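Local coordinates for BluB-like flavoprotein (Clostridium difficile 630, PDB 3EO8) that binds flavin mononucleotide and, as a member of the nitroreductase family, probably works as an FMN-dependent oxidoreductase, at residues A[59-64]-A[95-100]; A[105-110]-A[183-188]. All blocks are in the same frame, centred on the assembly; numbering follows the deposited sequence.

Contact 1 (A[59-64]-A[95-100]); sequences KIADVI and LFYLKA
In this nitroreductase-family fold, helix 54-75 packs here against the short 3-10 turn 95-99, which leads from helix 80-93 into strand 102-108. The apolar part centres on the single CB of A61, a residue whose CA lies 6.5 Å from L95 CA. L95 and L98 both hold CG anti to their carbonyl carbon, and each sends one methyl to A61; L95 CD2 and L98 CD1 each stop 3.9 Å from A61 CB. The Y97 side chain points at the I60-A61-I64 side of the helix, crossing I60 at about a right angle and meeting I64 tip to tip, with I64 CD1 4.1 Å from Y97 CE2. Y97 holds CG in the crowded position between backbone N and carbonyl carbon (chi1 78°), and L98 CG lies over one face of its ring, toward the rim. M193 and A195 of strand 189-197 also touch the Y97 side chain, while F96 turns elsewhere to touch FMN. The polar part is the buried Y97 hydroxyl, hydrogen-bonded to the backbone carbonyl of M57 on the same helix. Y97 OH also sits 2.9 Å from A61 N, but the angle is too poor for a hydrogen bond, and 3.3 Å from A61 CB.

Contact 2 (A[105-110]-A[183-188]); sequences LVFTKV and FEKGEY
Residues 107-109, on and just beyond strand 102-108, meet the loop 183-188 that leads into strand 189-197, its antiparallel neighbour in the central sheet. F107 holds CG anti to the carbonyl carbon, and F183, with CG anti to the backbone N (chi1 179°), reaches toward it tip to tip. The edge of F183 faces the F107 ring in an edge-to-face pair, centroids 5.2 Å apart and planes at 50°, with F183 CE2 over the centre of the F107 face. K185 lays CB 3.8 Å from F107 CE2, then runs extended to a salt bridge with E174. A type II' turn, K185 to Y188, brings Y188 back to T108, where Y188 CA approaches T108 O at 3.0 Å in a CA-H...O contact. K109 has CG in the crowded position (chi1 65°) and an extended chain crossing Y188 obliquely; K109 CB stands 4.0 Å from the Y188 ring centroid, a CH-pi contact. One water joins K109 NZ to Y188 OH; another bridges V110 N and E187 O. With K109 NZ and E187 OE2 4.1 Å apart, beyond salt-bridge range, the outer half is held mainly by packing of the K109 chain on Y188 and E187 and by water bridges; the charges probably add only diffuse attraction.

From the N terminus, the chain passes through helix 54-75 and helix 80-93 before residues 95-100 turn back onto the first of these, so contact 1 closes a mostly helical loop. Strand 102-108 follows almost at once. Its far part opens the much longer loop that runs through helices 116-121, 126-133 and 137-155, strand 159-163 and helix 170-181 until contact 2 closes it at 183-188. The two loops follow in series, neither enclosing nor crossing the other. Contact 1 ties a helix to the lead-in of strand 102-108; contact 2 ties the far part of that strand to the lead-in of its antiparallel neighbour 189-197. Their centres lie 19 Å apart.

Contact 1 (A[59-64]-A[95-100])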
loop_
_atom_site.group_PDB
_atom_site.type_symbol
_atom_site.label_atom_id
_atom_site.label_comp_id
_atom_site.label_asym_id
_atom_site.label_seq_id
_atom_site.Cartn_x
_atom_site.Cartn_y
_atom_site.Cartn_z
ATOM N N LYS A 59 -0.826 -1.439 -27.880
ATOM C CA LYS A 59 -2.060 -0.676 -27.873
ATOM C C LYS A 59 -2.217 0.148 -26.600
ATOM O O LYS A 59 -2.701 1.268 -26.636
ATOM C CB LYS A 59 -3.274 -1.600 -28.102
ATOM C CG LYS A 59 -3.420 -2.003 -29.566
ATOM C CD LYS A 59 -4.472 -3.068 -29.788
ATOM C CE LYS A 59 -4.607 -3.441 -31.281
ATOM N NZ LYS A 59 -3.547 -4.414 -31.693
ATOM N N ILE A 60 -1.797 -0.411 -25.481
ATOM C CA ILE A 60 -1.888 0.262 -24.173
ATOM C C ILE A 60 -0.920 1.459 -24.203
ATOM O O ILE A 60 -1.240 2.554 -23.782
ATOM C CB ILE A 60 -1.622 -0.743 -23.040
ATOM C CG1 ILE A 60 -2.826 -1.699 -22.894
ATOM C CG2 ILE A 60 -1.353 -0.048 -21.702
ATOM C CD1 ILE A 60 -2.520 -2.936 -22.064
ATOM N N ALA A 61 0.254 1.234 -24.755
ATOM C CA ALA A 61 1.270 2.296 -24.864
ATOM C C ALA A 61 0.739 3.454 -25.686
ATOM O O ALA A 61 0.838 4.629 -25.290
ATOM C CB ALA A 61 2.563 1.705 -25.449
ATOM N N ASP A 62 0.088 3.138 -26.793
ATOM C CA ASP A 62 -0.440 4.181 -27.665
ATOM C C ASP A 62 -1.497 5.040 -26.976
ATOM O O ASP A 62 -1.544 6.244 -27.239
ATOM C CB ASP A 62 -0.998 3.578 -28.950
ATOM C CG ASP A 62 0.084 3.013 -29.867
ATOM O OD1 ASP A 62 1.273 3.383 -29.748
ATOM O OD2 ASP A 62 -0.286 2.240 -30.760
ATOM N N VAL A 63 -2.364 4.468 -26.120
ATOM C CA VAL A 63 -3.366 5.317 -25.435
ATOM C C VAL A 63 -2.719 6.154 -24.325
ATOM O O VAL A 63 -3.163 7.275 -24.037
ATOM C CB VAL A 63 -4.623 4.549 -24.860
ATOM C CG1 VAL A 63 -5.431 3.893 -25.983
ATOM C CG2 VAL A 63 -4.244 3.596 -23.734
ATOM N N ILE A 64 -1.645 5.630 -23.733
ATOM C CA ILE A 64 -0.871 6.403 -22.763
ATOM C C ILE A 64 -0.240 7.613 -23.477
ATOM O O ILE A 64 -0.396 8.790 -23.057
ATOM C CB ILE A 64 0.202 5.547 -22.086
ATOM C CG1 ILE A 64 -0.448 4.474 -21.193
ATOM C CG2 ILE A 64 1.183 6.465 -21.264
ATOM C CD1 ILE A 64 0.539 3.318 -20.686
ATOM N N LEU A 95 6.953 4.218 -20.418
ATOM C CA LEU A 95 6.837 3.397 -21.606
ATOM C C LEU A 95 7.950 2.339 -21.708
ATOM O O LEU A 95 7.938 1.544 -22.638
ATOM C CB LEU A 95 6.778 4.245 -22.867
ATOM C CG LEU A 95 5.555 5.154 -23.044
ATOM C CD1 LEU A 95 5.760 6.059 -24.306
ATOM C CD2 LEU A 95 4.306 4.311 -23.146
ATOM N N PHE A 96 8.891 2.335 -20.758
ATOM C CA PHE A 96 9.928 1.299 -20.695
ATOM C C PHE A 96 9.375 -0.095 -20.448
ATOM O O PHE A 96 10.068 -1.077 -20.693
ATOM C CB PHE A 96 10.953 1.594 -19.585
ATOM C CG PHE A 96 10.420 1.334 -18.232
ATOM C CD1 PHE A 96 10.468 0.059 -17.695
ATOM C CD2 PHE A 96 9.778 2.333 -17.530
ATOM C CE1 PHE A 96 9.942 -0.217 -16.475
ATOM C CE2 PHE A 96 9.240 2.072 -16.294
ATOM C CZ PHE A 96 9.301 0.794 -15.769
ATOM N N TYR A 97 8.143 -0.208 -19.961
ATOM C CA TYR A 97 7.554 -1.530 -19.714
ATOM C C TYR A 97 7.538 -2.412 -20.961
ATOM O O TYR A 97 7.505 -3.639 -20.850
ATOM C CB TYR A 97 6.136 -1.436 -19.125
ATOM C CG TYR A 97 5.025 -1.111 -20.116
ATOM C CD1 TYR A 97 4.468 -2.081 -20.929
ATOM C CD2 TYR A 97 4.520 0.159 -20.203
ATOM C CE1 TYR A 97 3.448 -1.788 -21.843
ATOM C CE2 TYR A 97 3.508 0.479 -21.091
ATOM C CZ TYR A 97 2.973 -0.495 -21.919
ATOM O OH TYR A 97 1.973 -0.176 -22.840
ATOM N N LEU A 98 7.563 -1.805 -22.147
ATOM C CA LEU A 98 7.525 -2.565 -23.384
ATOM C C LEU A 98 8.789 -3.423 -23.544
ATOM O O LEU A 98 8.823 -4.342 -24.338
ATOM C CB LEU A 98 7.411 -1.627 -24.572
ATOM C CG LEU A 98 6.052 -0.934 -24.669
ATOM C CD1 LEU A 98 6.177 0.289 -25.572
ATOM C CD2 LEU A 98 4.994 -1.915 -25.196
ATOM N N LYS A 99 9.814 -3.097 -22.762
ATOM C CA LYS A 99 11.073 -3.848 -22.760
ATOM C C LYS A 99 10.954 -5.201 -22.080
ATOM O O LYS A 99 11.868 -6.031 -22.224
ATOM C CB LYS A 99 12.162 -3.018 -22.080
ATOM C CG LYS A 99 12.456 -1.693 -22.783
ATOM C CD LYS A 99 13.537 -0.877 -22.073
ATOM C CE LYS A 99 13.889 0.323 -22.948
ATOM N NZ LYS A 99 14.730 1.356 -22.282
ATOM N N ALA A 100 9.872 -5.417 -21.327
ATOM C CA ALA A 100 9.631 -6.680 -20.625
ATOM C C ALA A 100 8.731 -7.613 -21.431
ATOM O O ALA A 100 7.913 -7.152 -22.221
ATOM C CB ALA A 100 9.022 -6.412 -19.263
#

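Contact 2 (A[105-110]-A[183-188])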
loop_
_atom_site.group_PDB
_atom_site.type_symbol
_atom_site.label_atom_id
_atom_site.label_comp_id
_atom_site.label_asym_id
_atom_site.label_seq_id
_atom_site.Cartn_x
_atom_site.Cartn_y
_atom_site.Cartn_z
ATOM N N LEU A 105 -1.553 -5.925 -15.279
ATOM C CA LEU A 105 -2.377 -4.822 -14.875
ATOM C C LEU A 105 -3.002 -5.233 -13.579
ATOM O O LEU A 105 -3.666 -6.291 -13.507
ATOM C CB LEU A 105 -3.468 -4.528 -15.900
ATOM C CG LEU A 105 -3.000 -4.267 -17.326
ATOM C CD1 LEU A 105 -4.221 -4.032 -18.184
ATOM C CD2 LEU A 105 -2.048 -3.130 -17.397
ATOM N N VAL A 106 -2.778 -4.427 -12.553
ATOM C CA VAL A 106 -3.300 -4.732 -11.245
ATOM C C VAL A 106 -4.511 -3.857 -11.036
ATOM O O VAL A 106 -4.393 -2.624 -10.858
ATOM C CB VAL A 106 -2.279 -4.515 -10.126
ATOM C CG1 VAL A 106 -2.825 -5.132 -8.903
ATOM C CG2 VAL A 106 -0.926 -5.196 -10.487
ATOM N N PHE A 107 -5.678 -4.500 -11.100
ATOM C CA PHE A 107 -6.956 -3.833 -10.847
ATOM C C PHE A 107 -7.258 -3.865 -9.356
ATOM O O PHE A 107 -6.806 -4.740 -8.636
ATOM C CB PHE A 107 -8.106 -4.495 -11.619
ATOM C CG PHE A 107 -8.193 -4.063 -13.058
ATOM C CD1 PHE A 107 -7.276 -4.522 -13.994
ATOM C CD2 PHE A 107 -9.167 -3.172 -13.469
ATOM C CE1 PHE A 107 -7.356 -4.125 -15.333
ATOM C CE2 PHE A 107 -9.243 -2.741 -14.779
ATOM C CZ PHE A 107 -8.340 -3.221 -15.730
ATOM N N THR A 108 -8.036 -2.896 -8.905
ATOM C CA THR A 108 -8.357 -2.758 -7.499
ATOM C C THR A 108 -9.756 -2.116 -7.417
ATOM O O THR A 108 -10.371 -1.815 -8.437
ATOM C CB THR A 108 -7.269 -1.935 -6.759
ATOM O OG1 THR A 108 -7.484 -1.993 -5.342
ATOM C CG2 THR A 108 -7.245 -0.460 -7.238
ATOM N N LYS A 109 -10.285 -2.002 -6.217
ATOM C CA LYS A 109 -11.543 -1.354 -5.973
ATOM C C LYS A 109 -11.501 -0.570 -4.654
ATOM O O LYS A 109 -10.628 -0.803 -3.795
ATOM C CB LYS A 109 -12.680 -2.374 -5.979
ATOM C CG LYS A 109 -12.644 -3.408 -4.853
ATOM C CD LYS A 109 -13.908 -4.267 -4.814
ATOM C CE LYS A 109 -13.701 -5.423 -3.814
ATOM N NZ LYS A 109 -14.943 -6.135 -3.383
ATOM N N VAL A 110 -12.423 0.378 -4.505
ATOM C CA VAL A 110 -12.433 1.234 -3.326
ATOM C C VAL A 110 -12.782 0.425 -2.087
ATOM O O VAL A 110 -13.625 -0.465 -2.138
ATOM C CB VAL A 110 -13.440 2.418 -3.477
ATOM C CG1 VAL A 110 -13.605 3.146 -2.150
ATOM C CG2 VAL A 110 -12.989 3.369 -4.545
ATOM N N PHE A 183 -12.365 -8.628 -21.226
ATOM C CA PHE A 183 -12.257 -8.548 -19.778
ATOM C C PHE A 183 -13.287 -7.580 -19.235
ATOM O O PHE A 183 -13.371 -6.471 -19.734
ATOM C CB PHE A 183 -10.850 -8.075 -19.381
ATOM C CG PHE A 183 -10.651 -7.931 -17.905
ATOM C CD1 PHE A 183 -10.463 -9.044 -17.110
ATOM C CD2 PHE A 183 -10.696 -6.690 -17.300
ATOM C CE1 PHE A 183 -10.288 -8.920 -15.751
ATOM C CE2 PHE A 183 -10.519 -6.578 -15.930
ATOM C CZ PHE A 183 -10.313 -7.683 -15.173
ATOM N N GLU A 184 -14.044 -8.008 -18.222
ATOM C CA GLU A 184 -15.075 -7.179 -17.588
ATOM C C GLU A 184 -14.596 -6.719 -16.210
ATOM O O GLU A 184 -14.547 -7.527 -15.274
ATOM C CB GLU A 184 -16.389 -7.958 -17.441
ATOM N N LYS A 185 -14.231 -5.445 -16.080
ATOM C CA LYS A 185 -13.640 -4.941 -14.829
ATOM C C LYS A 185 -14.656 -4.809 -13.696
ATOM O O LYS A 185 -14.272 -4.739 -12.531
ATOM C CB LYS A 185 -12.960 -3.609 -15.060
ATOM C CG LYS A 185 -13.902 -2.445 -15.399
ATOM C CD LYS A 185 -13.150 -1.250 -16.009
ATOM C CE LYS A 185 -14.124 -0.173 -16.468
ATOM N NZ LYS A 185 -13.480 0.836 -17.376
ATOM N N GLY A 186 -15.947 -4.750 -14.040
ATOM C CA GLY A 186 -16.984 -4.488 -13.058
ATOM C C GLY A 186 -16.710 -3.212 -12.284
ATOM O O GLY A 186 -16.562 -2.159 -12.887
ATOM N N GLU A 187 -16.642 -3.318 -10.952
ATOM C CA GLU A 187 -16.453 -2.155 -10.078
ATOM C C GLU A 187 -14.967 -1.793 -9.895
ATOM O O GLU A 187 -14.635 -0.809 -9.212
ATOM C CB GLU A 187 -17.116 -2.411 -8.705
ATOM C CG GLU A 187 -16.351 -3.401 -7.819
ATOM C CD GLU A 187 -17.193 -4.054 -6.699
ATOM O OE1 GLU A 187 -17.739 -3.298 -5.845
ATOM O OE2 GLU A 187 -17.260 -5.316 -6.640
ATOM N N TYR A 188 -14.092 -2.605 -10.477
ATOM C CA TYR A 188 -12.661 -2.431 -10.320
ATOM C C TYR A 188 -12.130 -1.430 -11.337
ATOM O O TYR A 188 -12.760 -1.162 -12.351
ATOM C CB TYR A 188 -11.916 -3.749 -10.462
ATOM C CG TYR A 188 -12.089 -4.741 -9.318
ATOM C CD1 TYR A 188 -13.333 -5.314 -9.040
ATOM C CD2 TYR A 188 -10.999 -5.122 -8.540
ATOM C CE1 TYR A 188 -13.489 -6.229 -7.993
ATOM C CE2 TYR A 188 -11.136 -6.043 -7.498
ATOM C CZ TYR A 188 -12.382 -6.583 -7.224
ATOM O OH TYR A 188 -12.478 -7.495 -6.188
HETATM O O HOH W 1 -14.873 -8.345 -5.709
HETATM O O HOH W 2 -14.567 0.447 -6.731
#